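Local coordinates for protein lysine cyclodeaminase (Streptomyces pristinaespiralis, PDB 5YU3) that probably catalyses the NAD-dependent cyclodeamination of L-lysine to L-pipecolate with release of ammonia, and also recognises L-ornithine and L-2,4-diaminobutyrate, at residues R9-V14 and A110-V115; E22-I27 and L157-P162; G114-A119 and E313-A318; R131-P136 and A280-D285. All blocks are in the same frame, centred on the assembly; numbering follows the deposited sequence.

Contact 1 of 4, residues R9-V14 and A110-V115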
loop_
_atom_site.group_PDB
_atom_site.type_symbol
_atom_site.label_atom_id
_atom_site.label_comp_id
_atom_site.label_asym_id
_atom_site.label_seq_id
_atom_site.Cartn_x
_atom_site.Cartn_y
_atom_site.Cartn_z
ATOM N N ARG A 9 -2.981 13.081 18.703
ATOM C CA ARG A 9 -3.733 13.833 19.701
ATOM C C ARG A 9 -5.230 13.756 19.426
ATOM O O ARG A 9 -6.030 13.551 20.348
ATOM C CB ARG A 9 -3.238 15.283 19.717
ATOM C CG ARG A 9 -4.200 16.281 20.331
ATOM C CD ARG A 9 -4.136 16.247 21.846
ATOM N NE ARG A 9 -4.971 17.288 22.448
ATOM C CZ ARG A 9 -5.219 17.373 23.753
ATOM N NH1 ARG A 9 -4.689 16.482 24.583
ATOM N NH2 ARG A 9 -5.992 18.341 24.225
ATOM N N ASP A 10 -5.626 13.860 18.153
ATOM C CA ASP A 10 -7.039 13.773 17.805
ATOM C C ASP A 10 -7.601 12.388 18.104
ATOM O O ASP A 10 -8.713 12.265 18.626
ATOM C CB ASP A 10 -7.233 14.123 16.333
ATOM C CG ASP A 10 -6.749 15.523 16.002
ATOM O OD1 ASP A 10 -7.286 16.488 16.575
ATOM O OD2 ASP A 10 -5.828 15.656 15.172
ATOM N N VAL A 11 -6.855 11.330 17.770
ATOM C CA VAL A 11 -7.315 9.987 18.103
ATOM C C VAL A 11 -7.444 9.828 19.616
ATOM O O VAL A 11 -8.431 9.272 20.113
ATOM C CB VAL A 11 -6.373 8.933 17.490
ATOM C CG1 VAL A 11 -6.665 7.569 18.059
ATOM C CG2 VAL A 11 -6.528 8.930 15.962
ATOM N N ALA A 12 -6.468 10.338 20.369
ATOM C CA ALA A 12 -6.549 10.291 21.829
ATOM C C ALA A 12 -7.787 11.021 22.346
ATOM O O ALA A 12 -8.450 10.554 23.281
ATOM C CB ALA A 12 -5.277 10.887 22.434
ATOM N N GLU A 13 -8.129 12.153 21.736
ATOM C CA GLU A 13 -9.278 12.906 22.221
ATOM C C GLU A 13 -10.581 12.206 21.880
ATOM O O GLU A 13 -11.539 12.282 22.654
ATOM C CB GLU A 13 -9.253 14.326 21.660
ATOM C CG GLU A 13 -8.136 15.177 22.259
ATOM C CD GLU A 13 -8.316 15.386 23.749
ATOM O OE1 GLU A 13 -9.097 16.287 24.126
ATOM O OE2 GLU A 13 -7.693 14.645 24.543
ATOM N N VAL A 14 -10.641 11.506 20.744
ATOM C CA VAL A 14 -11.840 10.736 20.429
ATOM C C VAL A 14 -12.074 9.668 21.489
ATOM O O VAL A 14 -13.185 9.519 22.010
ATOM C CB VAL A 14 -11.745 10.118 19.022
ATOM C CG1 VAL A 14 -12.829 9.055 18.851
ATOM C CG2 VAL A 14 -11.917 11.206 17.950
ATOM N N ALA A 110 -8.155 11.217 3.769
ATOM C CA ALA A 110 -8.041 11.131 5.218
ATOM C C ALA A 110 -6.909 10.185 5.589
ATOM O O ALA A 110 -6.614 9.226 4.864
ATOM C CB ALA A 110 -9.365 10.679 5.848
ATOM N N LEU A 111 -6.267 10.480 6.720
ATOM C CA LEU A 111 -5.120 9.719 7.204
ATOM C C LEU A 111 -5.119 9.737 8.728
ATOM O O LEU A 111 -5.274 10.807 9.320
ATOM C CB LEU A 111 -3.818 10.327 6.663
ATOM C CG LEU A 111 -2.513 9.744 7.194
ATOM C CD1 LEU A 111 -2.392 8.293 6.764
ATOM C CD2 LEU A 111 -1.340 10.564 6.675
ATOM N N MET A 112 -4.918 8.576 9.363
ATOM C CA MET A 112 -4.942 8.510 10.824
ATOM C C MET A 112 -4.053 7.383 11.333
ATOM O O MET A 112 -3.630 6.498 10.582
ATOM C CB MET A 112 -6.373 8.308 11.357
ATOM C CG MET A 112 -7.004 6.977 10.935
ATOM S SD MET A 112 -8.603 6.669 11.723
ATOM C CE MET A 112 -8.079 6.356 13.408
ATOM N N ASP A 113 -3.782 7.434 12.641
ATOM C CA ASP A 113 -3.082 6.358 13.339
ATOM C C ASP A 113 -3.761 5.016 13.104
ATOM O O ASP A 113 -4.992 4.923 13.046
ATOM C CB ASP A 113 -3.065 6.638 14.846
ATOM C CG ASP A 113 -2.613 5.434 15.653
ATOM O OD1 ASP A 113 -1.455 5.014 15.465
ATOM O OD2 ASP A 113 -3.404 4.918 16.478
ATOM N N GLY A 114 -2.946 3.959 13.021
ATOM C CA GLY A 114 -3.463 2.605 12.946
ATOM C C GLY A 114 -3.174 1.743 14.164
ATOM O O GLY A 114 -3.674 0.618 14.248
ATOM N N VAL A 115 -2.389 2.246 15.123
ATOM C CA VAL A 115 -2.018 1.437 16.292
ATOM C C VAL A 115 -3.239 1.153 17.167
ATOM O O VAL A 115 -3.573 -0.010 17.442
ATOM C CB VAL A 115 -0.906 2.124 17.105
ATOM C CG1 VAL A 115 -0.641 1.346 18.401
ATOM C CG2 VAL A 115 0.373 2.236 16.291
#
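V11 faces M112 and D113 where helix 8-18 lies against the end of strand 108-113, in the mixed sheet of the ornithine cyclodeaminase/mu-crystallin fold. V11 and D113 have the nearest CA atoms of the two segments, 7.3 Å apart. The contact across the segments is apolar. V11 CG2, the methyl anti to the carbonyl carbon, meets M112 CE at 3.9 Å, and the two side chains run roughly at right angles. M112 reaches that point from a crowded start, its CG held between the backbone N and the carbonyl carbon (chi1 64°), and a bend at chi3 (-71°) then turns the terminal methyl toward the helix. The same valine methyl also lies 4.3 Å from D113 CB, so it meets two consecutive residues at the strand end. The other branch of V11 is used elsewhere, packing on L116 and F315. All three residues of the contact are buried.

The polar interactions at the strand end belong to D113 and serve the start of helix 115-133. D113 acts as an N-cap: OD2 accepts a hydrogen bond from L116 N, and OD1 takes one from V115 N. H332 of the second subunit also gives its backbone N to OD1, tying the cap to the dimer interface. The V115 N to D113 OD1 bond is 2.9 Å long and meets the oxygen from above the carboxylate plane, 50° out of it.

Contact 2 of 4, residues E22-I27 and L157-P162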
loop_
_atom_site.group_PDB
_atom_site.type_symbol
_atom_site.label_atom_id
_atom_site.label_comp_id
_atom_site.label_asym_id
_atom_site.label_seq_id
_atom_site.Cartn_x
_atom_site.Cartn_y
_atom_site.Cartn_z
ATOM N N GLU A 22 -17.478 2.455 25.375
ATOM C CA GLU A 22 -18.428 2.808 24.335
ATOM C C GLU A 22 -17.788 2.740 22.952
ATOM O O GLU A 22 -18.424 2.288 21.988
ATOM C CB GLU A 22 -18.997 4.200 24.597
ATOM C CG GLU A 22 -19.712 4.764 23.384
ATOM C CD GLU A 22 -21.044 4.098 23.118
ATOM O OE1 GLU A 22 -21.496 3.299 23.972
ATOM O OE2 GLU A 22 -21.645 4.379 22.053
ATOM N N LEU A 23 -16.529 3.169 22.832
ATOM C CA LEU A 23 -15.875 3.120 21.526
ATOM C C LEU A 23 -15.669 1.675 21.074
ATOM O O LEU A 23 -15.861 1.355 19.896
ATOM C CB LEU A 23 -14.542 3.864 21.571
ATOM C CG LEU A 23 -13.791 3.964 20.239
ATOM C CD1 LEU A 23 -14.568 4.793 19.210
ATOM C CD2 LEU A 23 -12.398 4.536 20.476
ATOM N N MET A 24 -15.301 0.793 22.000
ATOM C CA MET A 24 -15.178 -0.621 21.655
ATOM C C MET A 24 -16.532 -1.205 21.261
ATOM O O MET A 24 -16.628 -1.946 20.279
ATOM C CB MET A 24 -14.555 -1.397 22.817
ATOM C CG MET A 24 -14.417 -2.916 22.565
ATOM S SD MET A 24 -13.317 -3.329 21.178
ATOM C CE MET A 24 -11.731 -3.415 21.979
ATOM N N ARG A 25 -17.599 -0.848 21.989
ATOM C CA ARG A 25 -18.929 -1.343 21.646
ATOM C C ARG A 25 -19.366 -0.865 20.267
ATOM O O ARG A 25 -19.977 -1.632 19.507
ATOM C CB ARG A 25 -19.952 -0.915 22.698
ATOM C CG ARG A 25 -19.898 -1.772 23.973
ATOM C CD ARG A 25 -21.149 -1.617 24.830
ATOM N NE ARG A 25 -21.094 -2.456 26.028
ATOM C CZ ARG A 25 -20.631 -2.036 27.202
ATOM N NH1 ARG A 25 -20.194 -0.783 27.329
ATOM N NH2 ARG A 25 -20.609 -2.860 28.247
ATOM N N ARG A 26 -19.069 0.397 19.923
ATOM C CA ARG A 26 -19.402 0.883 18.586
ATOM C C ARG A 26 -18.719 0.047 17.516
ATOM O O ARG A 26 -19.337 -0.296 16.502
ATOM C CB ARG A 26 -19.005 2.352 18.414
ATOM C CG ARG A 26 -19.844 3.324 19.217
ATOM C CD ARG A 26 -19.503 4.784 18.868
ATOM N NE ARG A 26 -20.072 5.705 19.848
ATOM C CZ ARG A 26 -19.877 7.019 19.842
ATOM N NH1 ARG A 26 -19.111 7.580 18.907
ATOM N NH2 ARG A 26 -20.443 7.774 20.780
ATOM N N ILE A 27 -17.445 -0.292 17.725
ATOM C CA ILE A 27 -16.713 -1.052 16.715
ATOM C C ILE A 27 -17.207 -2.497 16.665
ATOM O O ILE A 27 -17.335 -3.080 15.580
ATOM C CB ILE A 27 -15.196 -0.955 16.966
ATOM C CG1 ILE A 27 -14.745 0.499 16.735
ATOM C CG2 ILE A 27 -14.414 -1.888 16.027
ATOM C CD1 ILE A 27 -13.345 0.814 17.225
ATOM N N LEU A 157 -13.733 -8.883 25.094
ATOM C CA LEU A 157 -14.460 -10.061 25.556
ATOM C C LEU A 157 -15.211 -9.777 26.849
ATOM O O LEU A 157 -16.315 -10.299 27.048
ATOM C CB LEU A 157 -13.503 -11.244 25.731
ATOM C CG LEU A 157 -12.945 -11.721 24.386
ATOM C CD1 LEU A 157 -11.794 -12.702 24.591
ATOM C CD2 LEU A 157 -14.048 -12.325 23.526
ATOM N N SER A 158 -14.648 -8.930 27.719
ATOM C CA SER A 158 -15.335 -8.574 28.958
ATOM C C SER A 158 -16.618 -7.789 28.705
ATOM O O SER A 158 -17.477 -7.741 29.593
ATOM C CB SER A 158 -14.402 -7.782 29.887
ATOM O OG SER A 158 -14.315 -6.409 29.496
ATOM N N LEU A 159 -16.786 -7.186 27.517
ATOM C CA LEU A 159 -18.028 -6.483 27.225
ATOM C C LEU A 159 -19.112 -7.393 26.681
ATOM O O LEU A 159 -20.282 -6.995 26.670
ATOM C CB LEU A 159 -17.802 -5.345 26.211
ATOM C CG LEU A 159 -16.735 -4.318 26.590
ATOM C CD1 LEU A 159 -16.558 -3.333 25.455
ATOM C CD2 LEU A 159 -17.089 -3.582 27.882
ATOM N N VAL A 160 -18.763 -8.587 26.199
ATOM C CA VAL A 160 -19.754 -9.469 25.595
ATOM C C VAL A 160 -19.955 -10.762 26.374
ATOM O O VAL A 160 -20.918 -11.494 26.083
ATOM C CB VAL A 160 -19.405 -9.781 24.123
ATOM C CG1 VAL A 160 -19.364 -8.473 23.304
ATOM C CG2 VAL A 160 -18.079 -10.491 24.037
ATOM N N LEU A 161 -19.089 -11.071 27.338
ATOM C CA LEU A 161 -19.212 -12.253 28.176
ATOM C C LEU A 161 -19.066 -11.879 29.644
ATOM O O LEU A 161 -18.343 -10.936 29.983
ATOM C CB LEU A 161 -18.149 -13.306 27.822
ATOM C CG LEU A 161 -18.191 -13.887 26.409
ATOM C CD1 LEU A 161 -16.911 -14.672 26.135
ATOM C CD2 LEU A 161 -19.464 -14.732 26.209
ATOM N N PRO A 162 -19.724 -12.620 30.543
ATOM C CA PRO A 162 -19.682 -12.295 31.980
ATOM C C PRO A 162 -18.405 -12.774 32.662
ATOM O O PRO A 162 -18.427 -13.541 33.635
ATOM C CB PRO A 162 -20.938 -12.997 32.503
ATOM C CG PRO A 162 -21.031 -14.246 31.501
ATOM C CD PRO A 162 -20.624 -13.811 30.331
#
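R25 on helix 20-39 and L159 on helix 148-160 are the nearest pair of CA atoms across the two segments, 7.6 Å apart. Just before L159, L157 O accepts from both V160 N and L161 N.

L159 supplies nearly the whole contact, dividing its two methyls between neighbouring residues of the opposing helix. Its CG is anti to the carbonyl carbon (chi1 -55°), which directs the fork across the gap. CD1 meets the aliphatic start of M24, 3.6 Å from M24 CG, and also comes within 4.0 Å of R25 CG. CD2 lies over one face of the R25 guanidinium, displaced toward its rim and 3.6 Å from R25 NH2. The extended arginine chain, straight from CG to NE, carries the flat group out across the leucine tip at a slant, so an exposed charged residue offers the face of its guanidinium, and CG, to the leucine methyls. An alanine in place of L159 would probably open a gap beside M24 and leave the R25 guanidinium free to swing away.

On the same helix, R26 NE forms an in-plane salt bridge with E22 OE2 at 3.0 Å. M24 also packs on T152, H155 and A156, earlier in helix 148-160, and touches Y341 of the second subunit. Another face of helix 20-39 is covered by helices 8-18, 115-133 and 305-321, with L23 resting on V15, L120 and V314.

Contact 3 of 4, residues G114-A119 and E313-A318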
loop_
_atom_site.group_PDB
_atom_site.type_symbol
_atom_site.label_atom_id
_atom_site.label_comp_id
_atom_site.label_asym_id
_atom_site.label_seq_id
_atom_site.Cartn_x
_atom_site.Cartn_y
_atom_site.Cartn_z
ATOM N N GLY A 114 -2.946 3.959 13.021
ATOM C CA GLY A 114 -3.463 2.605 12.946
ATOM C C GLY A 114 -3.174 1.743 14.164
ATOM O O GLY A 114 -3.674 0.618 14.248
ATOM N N VAL A 115 -2.389 2.246 15.123
ATOM C CA VAL A 115 -2.018 1.437 16.292
ATOM C C VAL A 115 -3.239 1.153 17.167
ATOM O O VAL A 115 -3.573 -0.010 17.442
ATOM C CB VAL A 115 -0.906 2.124 17.105
ATOM C CG1 VAL A 115 -0.641 1.346 18.401
ATOM C CG2 VAL A 115 0.373 2.236 16.291
ATOM N N LEU A 116 -3.905 2.213 17.650
ATOM C CA LEU A 116 -5.088 2.016 18.488
ATOM C C LEU A 116 -6.204 1.324 17.709
ATOM O O LEU A 116 -6.809 0.364 18.196
ATOM C CB LEU A 116 -5.580 3.352 19.054
ATOM C CG LEU A 116 -6.858 3.282 19.899
ATOM C CD1 LEU A 116 -6.664 2.366 21.099
ATOM C CD2 LEU A 116 -7.304 4.695 20.339
ATOM N N LEU A 117 -6.501 1.820 16.504
ATOM C CA LEU A 117 -7.543 1.235 15.664
ATOM C C LEU A 117 -7.336 -0.269 15.459
ATOM O O LEU A 117 -8.302 -1.041 15.510
ATOM C CB LEU A 117 -7.578 1.972 14.314
ATOM C CG LEU A 117 -8.542 1.556 13.202
ATOM C CD1 LEU A 117 -8.853 2.752 12.301
ATOM C CD2 LEU A 117 -7.971 0.418 12.349
ATOM N N THR A 118 -6.100 -0.694 15.194
ATOM C CA THR A 118 -5.843 -2.122 14.973
ATOM C C THR A 118 -6.175 -2.919 16.231
ATOM O O THR A 118 -6.858 -3.950 16.173
ATOM C CB THR A 118 -4.382 -2.363 14.555
ATOM O OG1 THR A 118 -4.141 -1.786 13.260
ATOM C CG2 THR A 118 -4.069 -3.877 14.476
ATOM N N ALA A 119 -5.725 -2.428 17.386
ATOM C CA ALA A 119 -6.002 -3.124 18.642
ATOM C C ALA A 119 -7.499 -3.189 18.908
ATOM O O ALA A 119 -8.011 -4.216 19.366
ATOM C CB ALA A 119 -5.266 -2.435 19.797
ATOM N N GLU A 313 -14.175 4.306 9.905
ATOM C CA GLU A 313 -15.433 5.039 9.780
ATOM C C GLU A 313 -15.951 5.471 11.146
ATOM O O GLU A 313 -16.482 6.576 11.296
ATOM C CB GLU A 313 -16.473 4.182 9.063
ATOM C CG GLU A 313 -17.734 4.926 8.657
ATOM C CD GLU A 313 -17.491 5.941 7.547
ATOM O OE1 GLU A 313 -16.474 5.818 6.828
ATOM O OE2 GLU A 313 -18.330 6.858 7.392
ATOM N N VAL A 314 -15.804 4.612 12.157
ATOM C CA VAL A 314 -16.254 4.977 13.498
ATOM C C VAL A 314 -15.460 6.169 14.022
ATOM O O VAL A 314 -16.027 7.103 14.608
ATOM C CB VAL A 314 -16.151 3.769 14.447
ATOM C CG1 VAL A 314 -16.398 4.221 15.886
ATOM C CG2 VAL A 314 -17.150 2.697 14.029
ATOM N N PHE A 315 -14.141 6.158 13.818
ATOM C CA PHE A 315 -13.312 7.284 14.234
ATOM C C PHE A 315 -13.649 8.552 13.453
ATOM O O PHE A 315 -13.711 9.642 14.030
ATOM C CB PHE A 315 -11.831 6.946 14.059
ATOM C CG PHE A 315 -11.237 6.226 15.231
ATOM C CD1 PHE A 315 -10.767 6.933 16.326
ATOM C CD2 PHE A 315 -11.179 4.843 15.256
ATOM C CE1 PHE A 315 -10.219 6.269 17.416
ATOM C CE2 PHE A 315 -10.638 4.171 16.347
ATOM C CZ PHE A 315 -10.159 4.891 17.430
ATOM N N LEU A 316 -13.835 8.443 12.136
ATOM C CA LEU A 316 -14.104 9.645 11.347
ATOM C C LEU A 316 -15.459 10.247 11.690
ATOM O O LEU A 316 -15.617 11.474 11.652
ATOM C CB LEU A 316 -14.035 9.330 9.853
ATOM C CG LEU A 316 -12.662 8.928 9.327
ATOM C CD1 LEU A 316 -12.702 8.794 7.811
ATOM C CD2 LEU A 316 -11.583 9.915 9.771
ATOM N N GLU A 317 -16.452 9.410 12.008
ATOM C CA GLU A 317 -17.745 9.931 12.442
ATOM C C GLU A 317 -17.601 10.747 13.720
ATOM O O GLU A 317 -18.136 11.859 13.827
ATOM C CB GLU A 317 -18.734 8.782 12.645
ATOM C CG GLU A 317 -19.236 8.168 11.344
ATOM C CD GLU A 317 -20.101 6.944 11.573
ATOM O OE1 GLU A 317 -20.391 6.640 12.743
ATOM O OE2 GLU A 317 -20.475 6.285 10.580
ATOM N N ALA A 318 -16.878 10.206 14.706
ATOM C CA ALA A 318 -16.675 10.932 15.958
ATOM C C ALA A 318 -15.829 12.180 15.741
ATOM O O ALA A 318 -16.112 13.236 16.321
ATOM C CB ALA A 318 -16.033 10.016 17.003
#
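The F315 ring meets L116 at its edge: L116 CD2 lies near the ring plane, 4.1 Å from F315 CZ, and the two side chains run nearly perpendicular. L117 contributes its CB, 4.3 Å from F315 CE2. Other elements approach the faces. M112 CE lies over the rim of one, 3.6 Å from F315 CG. On the other side of the plane, L23 CD2 of helix 20-39 comes in obliquely beyond the CZ rim. With CG anti to the backbone N (chi1 177°), L116 carries its CD2 methyl toward F315. Its other neighbours include V11 of the same chain, and P340 of the second subunit.

In the same first turn of helix 115-133, G114 O accepts both T118 N, at 2.9 Å, and T118 OG1, at 2.6 Å, the two donors reaching it from opposite faces of the carbonyl plane. The OG1 bond, together with one to K77 NZ, fixes the threonine hydroxyl. T118 touches both the bound proline and the NAD, and K77 also lines the proline pocket. The packed helix therefore carries T118 on to the ligand pocket of this cyclodeaminase, with the L117 side chain about 8 Å from the bound proline.

Contact 4 of 4, residues R131-P136 and A280-D285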
loop_
_atom_site.group_PDB
_atom_site.type_symbol
_atom_site.label_atom_id
_atom_site.label_comp_id
_atom_site.label_asym_id
_atom_site.label_seq_id
_atom_site.Cartn_x
_atom_site.Cartn_y
_atom_site.Cartn_z
ATOM N N ARG A 131 -19.083 -14.219 20.861
ATOM C CA ARG A 131 -20.515 -14.169 21.107
ATOM C C ARG A 131 -21.219 -15.331 20.418
ATOM O O ARG A 131 -22.164 -15.912 20.968
ATOM C CB ARG A 131 -21.074 -12.827 20.631
ATOM C CG ARG A 131 -22.291 -12.355 21.380
ATOM C CD ARG A 131 -22.414 -10.849 21.228
ATOM N NE ARG A 131 -22.142 -10.472 19.846
ATOM C CZ ARG A 131 -22.270 -9.240 19.365
ATOM N NH1 ARG A 131 -22.663 -8.249 20.169
ATOM N NH2 ARG A 131 -22.002 -9.005 18.081
ATOM N N LEU A 132 -20.757 -15.698 19.220
ATOM C CA LEU A 132 -21.374 -16.791 18.474
ATOM C C LEU A 132 -20.970 -18.166 18.998
ATOM O O LEU A 132 -21.774 -19.105 18.927
ATOM C CB LEU A 132 -21.004 -16.697 16.989
ATOM C CG LEU A 132 -21.757 -15.665 16.135
ATOM C CD1 LEU A 132 -20.897 -15.226 14.961
ATOM C CD2 LEU A 132 -23.082 -16.225 15.647
ATOM N N LEU A 133 -19.738 -18.321 19.499
ATOM C CA LEU A 133 -19.153 -19.648 19.678
ATOM C C LEU A 133 -18.673 -19.961 21.088
ATOM O O LEU A 133 -18.315 -21.119 21.352
ATOM C CB LEU A 133 -17.973 -19.838 18.705
ATOM C CG LEU A 133 -18.369 -19.881 17.226
ATOM C CD1 LEU A 133 -17.147 -19.848 16.315
ATOM C CD2 LEU A 133 -19.208 -21.121 16.943
ATOM N N ALA A 134 -18.610 -18.989 21.986
ATOM C CA ALA A 134 -18.317 -19.295 23.378
ATOM C C ALA A 134 -19.620 -19.419 24.158
ATOM O O ALA A 134 -20.649 -18.845 23.787
ATOM C CB ALA A 134 -17.437 -18.211 24.012
ATOM N N ARG A 135 -19.566 -20.171 25.247
ATOM C CA ARG A 135 -20.724 -20.303 26.116
ATOM C C ARG A 135 -21.127 -18.925 26.637
ATOM O O ARG A 135 -20.263 -18.162 27.084
ATOM C CB ARG A 135 -20.400 -21.235 27.281
ATOM C CG ARG A 135 -20.773 -22.696 27.042
ATOM C CD ARG A 135 -20.703 -23.476 28.356
ATOM N NE ARG A 135 -21.839 -23.186 29.235
ATOM C CZ ARG A 135 -23.034 -23.770 29.148
ATOM N NH1 ARG A 135 -23.264 -24.693 28.225
ATOM N NH2 ARG A 135 -24.001 -23.436 29.993
ATOM N N PRO A 136 -22.407 -18.558 26.571
ATOM C CA PRO A 136 -22.805 -17.218 27.024
ATOM C C PRO A 136 -22.586 -16.979 28.501
ATOM O O PRO A 136 -22.596 -15.820 28.928
ATOM C CB PRO A 136 -24.289 -17.148 26.655
ATOM C CG PRO A 136 -24.679 -18.690 26.448
ATOM C CD PRO A 136 -23.599 -19.285 26.012
ATOM N N ALA A 280 -18.093 -14.281 8.442
ATOM C CA ALA A 280 -19.160 -13.503 7.819
ATOM C C ALA A 280 -20.415 -14.342 7.616
ATOM O O ALA A 280 -21.537 -13.855 7.802
ATOM C CB ALA A 280 -18.694 -12.930 6.479
ATOM N N HIS A 281 -20.251 -15.612 7.234
ATOM C CA HIS A 281 -21.433 -16.443 7.026
ATOM C C HIS A 281 -22.136 -16.743 8.342
ATOM O O HIS A 281 -23.375 -16.752 8.397
ATOM C CB HIS A 281 -21.070 -17.742 6.302
ATOM C CG HIS A 281 -22.265 -18.563 5.908
ATOM N ND1 HIS A 281 -22.668 -19.690 6.596
ATOM C CD2 HIS A 281 -23.184 -18.374 4.931
ATOM C CE1 HIS A 281 -23.755 -20.185 6.029
ATOM N NE2 HIS A 281 -24.095 -19.398 5.025
ATOM N N LEU A 282 -21.366 -16.994 9.408
ATOM C CA LEU A 282 -21.965 -17.173 10.728
ATOM C C LEU A 282 -22.763 -15.941 11.141
ATOM O O LEU A 282 -23.844 -16.058 11.737
ATOM C CB LEU A 282 -20.885 -17.474 11.768
ATOM C CG LEU A 282 -19.927 -18.657 11.559
ATOM C CD1 LEU A 282 -19.168 -18.947 12.836
ATOM C CD2 LEU A 282 -20.676 -19.869 11.087
ATOM N N CYS A 283 -22.259 -14.749 10.814
ATOM C CA CYS A 283 -22.966 -13.525 11.188
ATOM C C CYS A 283 -24.266 -13.367 10.407
ATOM O O CYS A 283 -25.269 -12.891 10.951
ATOM C CB CYS A 283 -22.063 -12.308 10.972
ATOM S SG CYS A 283 -20.691 -12.208 12.119
ATOM N N ALA A 284 -24.274 -13.750 9.127
ATOM C CA ALA A 284 -25.480 -13.583 8.332
ATOM C C ALA A 284 -26.496 -14.689 8.590
ATOM O O ALA A 284 -27.705 -14.451 8.497
ATOM C CB ALA A 284 -25.132 -13.529 6.843
ATOM N N ASP A 285 -26.040 -15.896 8.910
ATOM C CA ASP A 285 -26.933 -17.043 9.055
ATOM C C ASP A 285 -26.426 -17.891 10.214
ATOM O O ASP A 285 -25.548 -18.748 10.027
ATOM C CB ASP A 285 -27.017 -17.854 7.761
ATOM C CG ASP A 285 -28.041 -18.979 7.846
ATOM O OD1 ASP A 285 -28.470 -19.283 8.976
ATOM O OD2 ASP A 285 -28.411 -19.561 6.798
#
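L132 lays its CD1 methyl over the start of the L282 side chain, 3.9 Å from L282 CB, and beside C283, 4.2 Å from C283 SG. Its second methyl, CD2, comes within 4.0 Å of the backbone oxygen L282 O. One leucine fork thus straddles the surface of helix 279-284, touching side chain and main chain together. L133, the next residue, sends CD1 to L282 CD1 at 4.1 Å; these two side chains run about perpendicular, whereas L132 and L282 meet at a slant. L133 reaches the contact from its flank, because CG anti to the carbonyl carbon (chi1 -67°) turns its tip toward L282.

The contact joins the ends of two helices. A134 and D285 are the first residues to leave helical geometry, and the CA atoms of L132 and L282 are 7.8 Å apart. Beyond A134 the chain goes on to strand 140-144 of the parallel, Rossmann-type sheet. L133 and L282 both also pack on T254 of strand 252-255, at the edge of that sheet, and C283 touches L35 of helix 20-39. L132 O and L133 O make weak hydrogen bonds to Q293 and S297.

No hydrogen bond or salt bridge crosses between the segments. C283 SG takes part as an apolar surface. The contact therefore depends on van der Waals packing of leucine methyls against CB, SG and each other.

In the fold
Contacts 1 and 3 form one continuous buried core: their centres are 7 Å apart, they share G114 and V115, and both touch the second subunit. Contact 2 joins this core through L23 and V314, but at its own interface it is only partly buried and sets an exposed arginine against a leucine. Contact 4 is also only partly buried, and its centre lies about 30 Å from that of contact 1, across the centre of the chain. Helix 115-133 serves both contact 3 and contact 4, running from the dimer side to the parallel sheet. No hydrogen bond or salt bridge crosses any of the four; three are wholly apolar, while contact 2 includes a guanidinium face.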